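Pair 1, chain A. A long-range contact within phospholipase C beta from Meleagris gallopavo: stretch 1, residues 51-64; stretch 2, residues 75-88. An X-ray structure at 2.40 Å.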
# COMPACT_ATOMS: atom_id res chain seq x y z
N ARG A 51 -4.55 4.51 41.11
CA ARG A 51 -4.01 3.25 41.59
C ARG A 51 -2.88 3.45 42.59
O ARG A 51 -2.76 2.67 43.54
CB ARG A 51 -3.55 2.38 40.41
CG ARG A 51 -2.81 1.12 40.83
CD ARG A 51 -3.58 0.36 41.90
NE ARG A 51 -2.90 -0.87 42.30
CZ ARG A 51 -2.76 -1.94 41.52
NH1 ARG A 51 -3.25 -1.93 40.29
NH2 ARG A 51 -2.13 -3.02 41.98
N ARG A 52 -2.06 4.47 42.41
CA ARG A 52 -0.97 4.71 43.35
C ARG A 52 -1.52 5.25 44.67
O ARG A 52 -1.09 4.86 45.75
CB ARG A 52 0.07 5.68 42.78
CG ARG A 52 1.14 6.02 43.80
CD ARG A 52 2.36 6.73 43.23
NE ARG A 52 2.04 7.99 42.55
CZ ARG A 52 2.95 8.90 42.25
NH1 ARG A 52 4.23 8.70 42.56
NH2 ARG A 52 2.59 10.02 41.62
N GLU A 53 -2.48 6.17 44.55
CA GLU A 53 -3.12 6.78 45.70
C GLU A 53 -3.81 5.66 46.47
O GLU A 53 -3.68 5.52 47.69
CB GLU A 53 -4.15 7.79 45.20
CG GLU A 53 -4.94 8.53 46.27
CD GLU A 53 -5.98 9.46 45.65
OE1 GLU A 53 -5.59 10.37 44.89
OE2 GLU A 53 -7.19 9.27 45.92
N GLU A 54 -4.54 4.84 45.72
CA GLU A 54 -5.28 3.72 46.25
C GLU A 54 -4.38 2.70 46.94
O GLU A 54 -4.83 1.94 47.79
CB GLU A 54 -6.04 3.08 45.10
CG GLU A 54 -7.05 2.03 45.47
CD GLU A 54 -7.96 1.71 44.30
OE1 GLU A 54 -8.85 0.85 44.46
OE2 GLU A 54 -7.78 2.32 43.23
N LEU A 55 -3.10 2.71 46.59
CA LEU A 55 -2.12 1.80 47.18
C LEU A 55 -1.59 2.37 48.49
O LEU A 55 -1.25 1.62 49.41
CB LEU A 55 -0.95 1.57 46.21
CG LEU A 55 0.18 0.63 46.65
CD1 LEU A 55 -0.39 -0.75 46.97
CD2 LEU A 55 1.22 0.52 45.55
N LEU A 56 -1.52 3.70 48.59
CA LEU A 56 -1.04 4.32 49.81
C LEU A 56 -2.15 4.24 50.86
O LEU A 56 -1.88 4.00 52.04
CB LEU A 56 -0.65 5.78 49.56
CG LEU A 56 0.48 6.01 48.54
CD1 LEU A 56 0.81 7.48 48.47
CD2 LEU A 56 1.70 5.22 48.95
N GLN A 57 -3.39 4.44 50.43
CA GLN A 57 -4.52 4.36 51.33
C GLN A 57 -4.48 3.01 52.05
O GLN A 57 -4.67 2.94 53.26
CB GLN A 57 -5.84 4.49 50.55
CG GLN A 57 -7.11 4.19 51.36
CD GLN A 57 -7.26 5.05 52.61
OE1 GLN A 57 -6.47 4.93 53.56
NE2 GLN A 57 -8.28 5.91 52.62
N LYS A 58 -4.22 1.95 51.29
CA LYS A 58 -4.14 0.60 51.83
C LYS A 58 -3.11 0.52 52.94
O LYS A 58 -3.33 -0.15 53.96
CB LYS A 58 -3.78 -0.37 50.71
CG LYS A 58 -3.55 -1.80 51.16
CD LYS A 58 -3.02 -2.64 50.01
CE LYS A 58 -2.60 -4.02 50.47
NZ LYS A 58 -1.94 -4.81 49.38
N TYR A 59 -1.98 1.20 52.77
CA TYR A 59 -0.94 1.19 53.79
C TYR A 59 -1.18 2.19 54.90
O TYR A 59 -0.34 2.35 55.79
CB TYR A 59 0.44 1.43 53.17
CG TYR A 59 1.01 0.17 52.58
CD1 TYR A 59 0.42 -0.44 51.46
CD2 TYR A 59 2.10 -0.47 53.17
CE1 TYR A 59 0.89 -1.65 50.97
CE2 TYR A 59 2.58 -1.67 52.68
CZ TYR A 59 1.98 -2.26 51.58
OH TYR A 59 2.44 -3.48 51.13
N SER A 60 -2.32 2.87 54.85
CA SER A 60 -2.68 3.82 55.89
C SER A 60 -3.25 2.92 56.98
O SER A 60 -2.89 3.02 58.15
CB SER A 60 -3.79 4.76 55.41
OG SER A 60 -3.51 5.27 54.12
N VAL A 61 -4.15 2.04 56.55
CA VAL A 61 -4.81 1.08 57.42
C VAL A 61 -3.78 0.14 58.04
O VAL A 61 -3.68 0.02 59.26
CB VAL A 61 -5.85 0.25 56.63
CG1 VAL A 61 -6.55 -0.74 57.54
CG2 VAL A 61 -6.87 1.18 55.99
N LEU A 62 -3.00 -0.53 57.18
CA LEU A 62 -1.99 -1.47 57.63
C LEU A 62 -1.03 -0.87 58.66
O LEU A 62 -0.77 -1.46 59.71
CB LEU A 62 -1.20 -2.00 56.43
CG LEU A 62 -2.06 -2.71 55.37
CD1 LEU A 62 -1.18 -3.23 54.25
CD2 LEU A 62 -2.80 -3.86 56.02
N PHE A 63 -0.51 0.32 58.35
CA PHE A 63 0.42 1.00 59.25
C PHE A 63 -0.15 1.37 60.61
O PHE A 63 0.41 1.00 61.64
CB PHE A 63 0.96 2.27 58.57
CG PHE A 63 2.16 2.04 57.69
CD1 PHE A 63 2.57 3.01 56.79
CD2 PHE A 63 2.90 0.86 57.79
CE1 PHE A 63 3.71 2.82 56.00
CE2 PHE A 63 4.03 0.66 57.01
CZ PHE A 63 4.44 1.64 56.11
N LEU A 64 -1.27 2.09 60.61
CA LEU A 64 -1.89 2.51 61.86
C LEU A 64 -2.72 1.45 62.56
O LEU A 64 -3.42 1.74 63.54
CB LEU A 64 -2.73 3.77 61.62
CG LEU A 64 -1.91 4.96 61.12
CD1 LEU A 64 -2.82 6.16 60.92
CD2 LEU A 64 -0.80 5.27 62.13
N GLN A 75 7.57 -4.45 62.98
CA GLN A 75 6.62 -4.76 61.92
C GLN A 75 6.31 -3.56 61.03
O GLN A 75 5.55 -3.67 60.07
CB GLN A 75 5.33 -5.31 62.54
CG GLN A 75 4.98 -4.74 63.93
CD GLN A 75 5.87 -5.29 65.05
OE1 GLN A 75 5.77 -4.87 66.21
NE2 GLN A 75 6.73 -6.24 64.71
N VAL A 76 6.91 -2.41 61.34
CA VAL A 76 6.69 -1.21 60.55
C VAL A 76 7.59 -1.29 59.31
O VAL A 76 7.19 -0.91 58.21
CB VAL A 76 7.05 0.07 61.35
CG1 VAL A 76 8.54 0.10 61.65
CG2 VAL A 76 6.64 1.30 60.56
N VAL A 77 8.80 -1.79 59.51
CA VAL A 77 9.75 -1.94 58.42
C VAL A 77 9.22 -3.02 57.48
O VAL A 77 9.29 -2.89 56.26
CB VAL A 77 11.14 -2.36 58.94
CG1 VAL A 77 12.11 -2.52 57.78
CG2 VAL A 77 11.65 -1.33 59.93
N GLU A 78 8.69 -4.08 58.08
CA GLU A 78 8.12 -5.20 57.35
C GLU A 78 7.16 -4.68 56.28
O GLU A 78 7.06 -5.24 55.19
CB GLU A 78 7.36 -6.11 58.31
CG GLU A 78 8.16 -6.58 59.52
CD GLU A 78 9.05 -7.78 59.23
OE1 GLU A 78 9.83 -7.72 58.24
OE2 GLU A 78 8.97 -8.77 59.99
N LEU A 79 6.46 -3.60 56.62
CA LEU A 79 5.50 -2.99 55.72
C LEU A 79 6.12 -1.91 54.86
O LEU A 79 5.77 -1.75 53.69
CB LEU A 79 4.35 -2.38 56.52
CG LEU A 79 3.41 -3.29 57.30
CD1 LEU A 79 2.49 -2.46 58.18
CD2 LEU A 79 2.61 -4.15 56.34
N LYS A 80 7.05 -1.16 55.43
CA LYS A 80 7.72 -0.09 54.71
C LYS A 80 8.35 -0.63 53.44
O LYS A 80 8.12 -0.10 52.36
CB LYS A 80 8.79 0.55 55.60
CG LYS A 80 9.54 1.71 54.97
CD LYS A 80 10.49 2.32 55.99
CE LYS A 80 11.34 3.43 55.39
NZ LYS A 80 12.22 2.92 54.30
N GLU A 81 9.15 -1.68 53.58
CA GLU A 81 9.80 -2.28 52.42
C GLU A 81 8.77 -2.88 51.47
O GLU A 81 8.89 -2.79 50.24
CB GLU A 81 10.78 -3.36 52.86
CG GLU A 81 11.84 -2.90 53.85
CD GLU A 81 12.90 -3.96 54.09
OE1 GLU A 81 12.53 -5.12 54.39
OE2 GLU A 81 14.11 -3.65 53.99
N ARG A 82 7.75 -3.51 52.04
CA ARG A 82 6.68 -4.15 51.28
C ARG A 82 5.95 -3.12 50.43
O ARG A 82 5.51 -3.41 49.32
CB ARG A 82 5.71 -4.82 52.24
CG ARG A 82 4.64 -5.67 51.59
CD ARG A 82 3.84 -6.36 52.68
NE ARG A 82 4.75 -7.05 53.60
CZ ARG A 82 4.36 -7.66 54.72
NH1 ARG A 82 3.08 -7.67 55.07
NH2 ARG A 82 5.27 -8.25 55.50
N LEU A 83 5.82 -1.91 50.98
CA LEU A 83 5.17 -0.80 50.30
C LEU A 83 6.01 -0.39 49.10
O LEU A 83 5.51 -0.23 47.99
CB LEU A 83 5.05 0.39 51.25
CG LEU A 83 4.51 1.69 50.67
CD1 LEU A 83 3.10 1.49 50.14
CD2 LEU A 83 4.52 2.77 51.74
N GLU A 84 7.31 -0.24 49.35
CA GLU A 84 8.26 0.14 48.32
C GLU A 84 8.22 -0.79 47.11
O GLU A 84 8.27 -0.33 45.97
CB GLU A 84 9.67 0.17 48.90
CG GLU A 84 9.88 1.31 49.90
CD GLU A 84 11.29 1.38 50.45
OE1 GLU A 84 12.25 1.44 49.64
OE2 GLU A 84 11.45 1.40 51.68
N MSE A 85 8.10 -2.09 47.36
CA MSE A 85 8.08 -3.06 46.28
C MSE A 85 6.76 -3.07 45.50
O MSE A 85 6.75 -3.36 44.31
CB MSE A 85 8.40 -4.46 46.81
CG MSE A 85 8.81 -5.46 45.72
SE MSE A 85 10.27 -4.90 44.71
CE MSE A 85 11.52 -4.60 46.04
N GLU A 86 5.65 -2.76 46.17
CA GLU A 86 4.37 -2.72 45.46
C GLU A 86 4.29 -1.46 44.61
O GLU A 86 3.56 -1.42 43.62
CB GLU A 86 3.20 -2.77 46.44
CG GLU A 86 2.92 -4.16 46.98
CD GLU A 86 1.69 -4.21 47.86
OE1 GLU A 86 0.62 -3.74 47.42
OE2 GLU A 86 1.79 -4.72 49.00
N LEU A 87 5.03 -0.43 45.01
CA LEU A 87 5.07 0.79 44.24
C LEU A 87 5.99 0.53 43.05
O LEU A 87 5.68 0.90 41.93
CB LEU A 87 5.60 1.96 45.08
CG LEU A 87 4.62 2.50 46.13
CD1 LEU A 87 5.34 3.58 46.95
CD2 LEU A 87 3.37 3.07 45.46
N ILE A 88 7.12 -0.12 43.31
CA ILE A 88 8.05 -0.44 42.23
C ILE A 88 7.28 -1.24 41.17
O ILE A 88 7.27 -0.87 39.99
CB ILE A 88 9.23 -1.30 42.72
CG1 ILE A 88 10.13 -0.47 43.63
CG2 ILE A 88 10.02 -1.83 41.53
CD1 ILE A 88 10.87 0.63 42.91

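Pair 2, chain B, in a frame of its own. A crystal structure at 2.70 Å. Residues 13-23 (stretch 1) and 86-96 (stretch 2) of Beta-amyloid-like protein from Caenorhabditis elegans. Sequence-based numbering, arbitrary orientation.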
# COMPACT_ATOMS: atom_id res chain seq x y z
N ASN B 13 -1.80 13.98 -3.09
CA ASN B 13 -2.07 13.01 -4.15
C ASN B 13 -0.99 11.94 -4.19
O ASN B 13 -0.49 11.60 -5.27
CB ASN B 13 -2.20 13.71 -5.50
CG ASN B 13 -3.56 14.32 -5.69
OD1 ASN B 13 -3.86 14.88 -6.74
ND2 ASN B 13 -4.42 14.20 -4.67
N GLU B 14 -0.65 11.42 -3.02
CA GLU B 14 0.34 10.37 -2.94
C GLU B 14 0.02 9.18 -3.85
O GLU B 14 0.92 8.70 -4.54
CB GLU B 14 0.53 9.93 -1.48
CG GLU B 14 1.54 8.80 -1.29
CD GLU B 14 2.95 9.19 -1.67
OE1 GLU B 14 3.22 10.40 -1.85
OE2 GLU B 14 3.82 8.29 -1.79
N HIS B 15 -1.23 8.71 -3.88
CA HIS B 15 -1.59 7.56 -4.74
C HIS B 15 -1.11 7.78 -6.15
O HIS B 15 -0.46 6.92 -6.72
CB HIS B 15 -3.10 7.28 -4.78
CG HIS B 15 -3.50 6.11 -5.65
ND1 HIS B 15 -2.63 5.10 -6.01
CD2 HIS B 15 -4.70 5.76 -6.18
CE1 HIS B 15 -3.27 4.19 -6.71
NE2 HIS B 15 -4.53 4.56 -6.83
N ASP B 16 -1.40 8.95 -6.70
CA ASP B 16 -1.00 9.25 -8.07
C ASP B 16 0.52 9.40 -8.24
O ASP B 16 1.10 8.73 -9.11
CB ASP B 16 -1.71 10.51 -8.55
CG ASP B 16 -1.62 10.71 -10.06
OD1 ASP B 16 -2.12 9.83 -10.80
OD2 ASP B 16 -1.05 11.74 -10.48
N ASP B 17 1.17 10.22 -7.40
CA ASP B 17 2.63 10.43 -7.52
C ASP B 17 3.38 9.11 -7.42
O ASP B 17 4.34 8.88 -8.15
CB ASP B 17 3.17 11.36 -6.42
CG ASP B 17 2.19 12.43 -6.01
OD1 ASP B 17 1.73 13.19 -6.89
OD2 ASP B 17 1.87 12.50 -4.80
N PHE B 18 2.93 8.26 -6.50
CA PHE B 18 3.54 6.95 -6.30
C PHE B 18 3.33 6.08 -7.53
O PHE B 18 4.28 5.60 -8.15
CB PHE B 18 2.92 6.26 -5.10
CG PHE B 18 3.45 4.88 -4.87
CD1 PHE B 18 4.79 4.69 -4.55
CD2 PHE B 18 2.63 3.77 -5.02
CE1 PHE B 18 5.31 3.41 -4.36
CE2 PHE B 18 3.14 2.49 -4.83
CZ PHE B 18 4.48 2.31 -4.51
N LYS B 19 2.06 5.90 -7.88
CA LYS B 19 1.69 5.10 -9.05
C LYS B 19 2.52 5.52 -10.25
O LYS B 19 2.92 4.70 -11.08
CB LYS B 19 0.21 5.30 -9.35
CG LYS B 19 -0.33 4.22 -10.11
N LYS B 20 2.79 6.82 -10.34
CA LYS B 20 3.58 7.37 -11.43
C LYS B 20 5.06 7.05 -11.25
O LYS B 20 5.72 6.61 -12.20
CB LYS B 20 3.38 8.89 -11.52
N ALA B 21 5.59 7.26 -10.04
CA ALA B 21 7.00 6.97 -9.78
C ALA B 21 7.25 5.50 -10.06
O ALA B 21 8.26 5.12 -10.64
CB ALA B 21 7.36 7.30 -8.35
N GLU B 22 6.31 4.68 -9.65
CA GLU B 22 6.43 3.26 -9.85
C GLU B 22 6.55 2.87 -11.32
O GLU B 22 7.25 1.92 -11.67
CB GLU B 22 5.25 2.58 -9.20
CG GLU B 22 5.15 1.12 -9.44
CD GLU B 22 4.11 0.51 -8.54
OE1 GLU B 22 3.00 1.10 -8.43
OE2 GLU B 22 4.40 -0.54 -7.93
N MET B 23 5.88 3.61 -12.20
CA MET B 23 5.94 3.34 -13.62
C MET B 23 7.29 3.77 -14.15
O MET B 23 7.90 3.05 -14.93
CB MET B 23 4.83 4.10 -14.35
CG MET B 23 3.44 3.74 -13.84
SD MET B 23 2.01 4.48 -14.75
CE MET B 23 0.98 2.99 -15.00
N GLU B 86 12.54 0.61 -1.23
CA GLU B 86 12.73 2.01 -0.82
C GLU B 86 11.48 2.82 -1.17
O GLU B 86 10.92 3.51 -0.32
CB GLU B 86 13.98 2.62 -1.49
CG GLU B 86 14.14 4.15 -1.27
CD GLU B 86 15.45 4.73 -1.85
OE1 GLU B 86 15.94 4.23 -2.88
OE2 GLU B 86 15.97 5.70 -1.27
N ILE B 87 11.03 2.71 -2.42
CA ILE B 87 9.85 3.46 -2.84
C ILE B 87 8.59 3.09 -2.04
O ILE B 87 7.70 3.92 -1.86
CB ILE B 87 9.59 3.29 -4.37
CG1 ILE B 87 9.07 4.60 -4.96
CG2 ILE B 87 8.55 2.19 -4.61
CD1 ILE B 87 8.80 4.53 -6.45
N GLU B 88 8.50 1.86 -1.55
CA GLU B 88 7.32 1.41 -0.80
C GLU B 88 7.33 1.91 0.65
O GLU B 88 6.32 2.40 1.17
CB GLU B 88 7.22 -0.12 -0.84
CG GLU B 88 6.91 -0.66 -2.23
CD GLU B 88 6.74 -2.19 -2.30
OE1 GLU B 88 6.56 -2.83 -1.24
OE2 GLU B 88 6.76 -2.74 -3.41
N ALA B 89 8.48 1.77 1.30
CA ALA B 89 8.63 2.23 2.67
C ALA B 89 8.18 3.69 2.70
O ALA B 89 7.34 4.07 3.52
CB ALA B 89 10.08 2.10 3.10
N VAL B 90 8.71 4.49 1.78
CA VAL B 90 8.32 5.90 1.71
C VAL B 90 6.80 6.00 1.51
O VAL B 90 6.09 6.62 2.32
CB VAL B 90 9.02 6.63 0.54
CG1 VAL B 90 8.60 8.10 0.53
CG2 VAL B 90 10.50 6.52 0.70
N HIS B 91 6.30 5.37 0.45
CA HIS B 91 4.88 5.40 0.16
C HIS B 91 4.07 5.03 1.42
O HIS B 91 3.25 5.82 1.89
CB HIS B 91 4.56 4.43 -0.98
CG HIS B 91 3.11 4.37 -1.34
ND1 HIS B 91 2.40 5.46 -1.80
CD2 HIS B 91 2.23 3.33 -1.34
CE1 HIS B 91 1.16 5.10 -2.08
NE2 HIS B 91 1.03 3.82 -1.80
N GLU B 92 4.31 3.84 1.96
CA GLU B 92 3.58 3.42 3.16
C GLU B 92 3.73 4.46 4.28
O GLU B 92 2.79 4.69 5.04
CB GLU B 92 4.05 2.04 3.64
N GLU B 93 4.90 5.09 4.40
CA GLU B 93 5.05 6.11 5.44
C GLU B 93 4.11 7.29 5.15
O GLU B 93 3.39 7.75 6.04
CB GLU B 93 6.48 6.61 5.54
CG GLU B 93 7.24 5.77 6.41
N ARG B 94 4.09 7.78 3.91
CA ARG B 94 3.21 8.91 3.62
C ARG B 94 1.75 8.54 3.81
O ARG B 94 1.02 9.24 4.49
CB ARG B 94 3.42 9.44 2.20
CG ARG B 94 4.80 10.01 2.00
CD ARG B 94 5.01 10.55 0.61
NE ARG B 94 6.42 10.88 0.39
CZ ARG B 94 6.93 11.18 -0.79
NH1 ARG B 94 6.14 11.19 -1.86
NH2 ARG B 94 8.22 11.48 -0.91
N VAL B 95 1.34 7.44 3.20
CA VAL B 95 -0.05 7.00 3.30
C VAL B 95 -0.50 6.91 4.77
O VAL B 95 -1.59 7.36 5.11
CB VAL B 95 -0.25 5.63 2.58
CG1 VAL B 95 -1.75 5.27 2.53
CG2 VAL B 95 0.30 5.68 1.17
N GLN B 96 0.33 6.34 5.63
CA GLN B 96 -0.05 6.24 7.04
C GLN B 96 -0.16 7.63 7.63
O GLN B 96 -1.05 7.91 8.45
CB GLN B 96 0.95 5.43 7.86
CG GLN B 96 0.40 4.10 8.44
CD GLN B 96 1.05 2.86 7.80
OE1 GLN B 96 0.45 2.16 6.96
NE2 GLN B 96 2.29 2.60 8.18

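Pair 1 and pair 2 are both antiparallel helix pairs. The helix axes run at 169° in pair 1 and 173° in pair 2, with closest approaches of 10.3 and 10.7 Å, and the N, CA and C atoms of 14 central residues superpose with an RMSD of 0.6 Å. The contact buries 639 Å² in pair 1 and 420 Å² in pair 2.

At the centre, Tyr59(A) matches Phe18(B), and across from them Leu83(A) matches His91(B). The aromatic residue meets its partner through a ring face in each pair, but by different chemistry. In pair 1, CD1 of Leu83(A) lies 3.6 Å from the centroid of the Tyr59(A) ring, nearly along the ring normal, a CH-pi contact. In pair 2 the imidazole of His91(B) stacks face to face on the Phe18(B) ring, with ring centroids 3.7 Å apart and planes at 11°. The aromatic side chains take different rotamers, m for Tyr59(A) and t for Phe18(B), so their centres fall 3.7 Å apart although their CA atoms differ by just 0.4 Å.

The polar contacts are placed differently. Glu86(A) corresponds to Arg94(B), a reversal of charge, whereas Leu55(A) corresponds to Glu14(B), an apolar residue against a charged one; Lys58(A) matches Asp17(B), which makes no contact across pair 2. In pair 1 the carboxylate comes from the second helix: the Tyr59(A) hydroxyl OH donates a short hydrogen bond to OE2 of Glu86(A) (2.5 Å), while NZ of Lys58(A) forms a weak hydrogen bond, within a salt bridge, to OE1 of Glu86(A) at 3.4 Å. In pair 2 the carboxylate comes from the first helix. Glu14(B) OE1 accepts a nearly linear hydrogen bond from NH1 of Arg94(B) at 3.0 Å, part of a salt bridge, and Glu14(B) OE2 accepts one from ND1 of His91(B) at 3.2 Å. The histidine thus uses its face for the stack and its edge for the carboxylate.

Leu55(A), by contrast, makes an apolar contact: its CD2 lies 3.3 Å from CD2 of Leu87(A). Val95(B), the match of Leu87(A), approaches the aliphatic part of Glu14(B), CG2 to CG at 4.2 Å.

Toward the other end, Leu79(A) matches Ile87(B) and Leu62(A) matches Ala21(B). CD1 of Leu79(A) sits 4.1 Å from CB of Leu62(A); in pair 2, CD1 of Ile87(B) reaches CB of Ala21(B) at 3.7 Å, and its CG2 meets the Phe18(B) ring edge at CE1 (3.5 Å). Phe63(A) adds a second aromatic ring, with CE2 3.1 Å from CB of Leu79(A), whereas its match Glu22(B) contributes little contact.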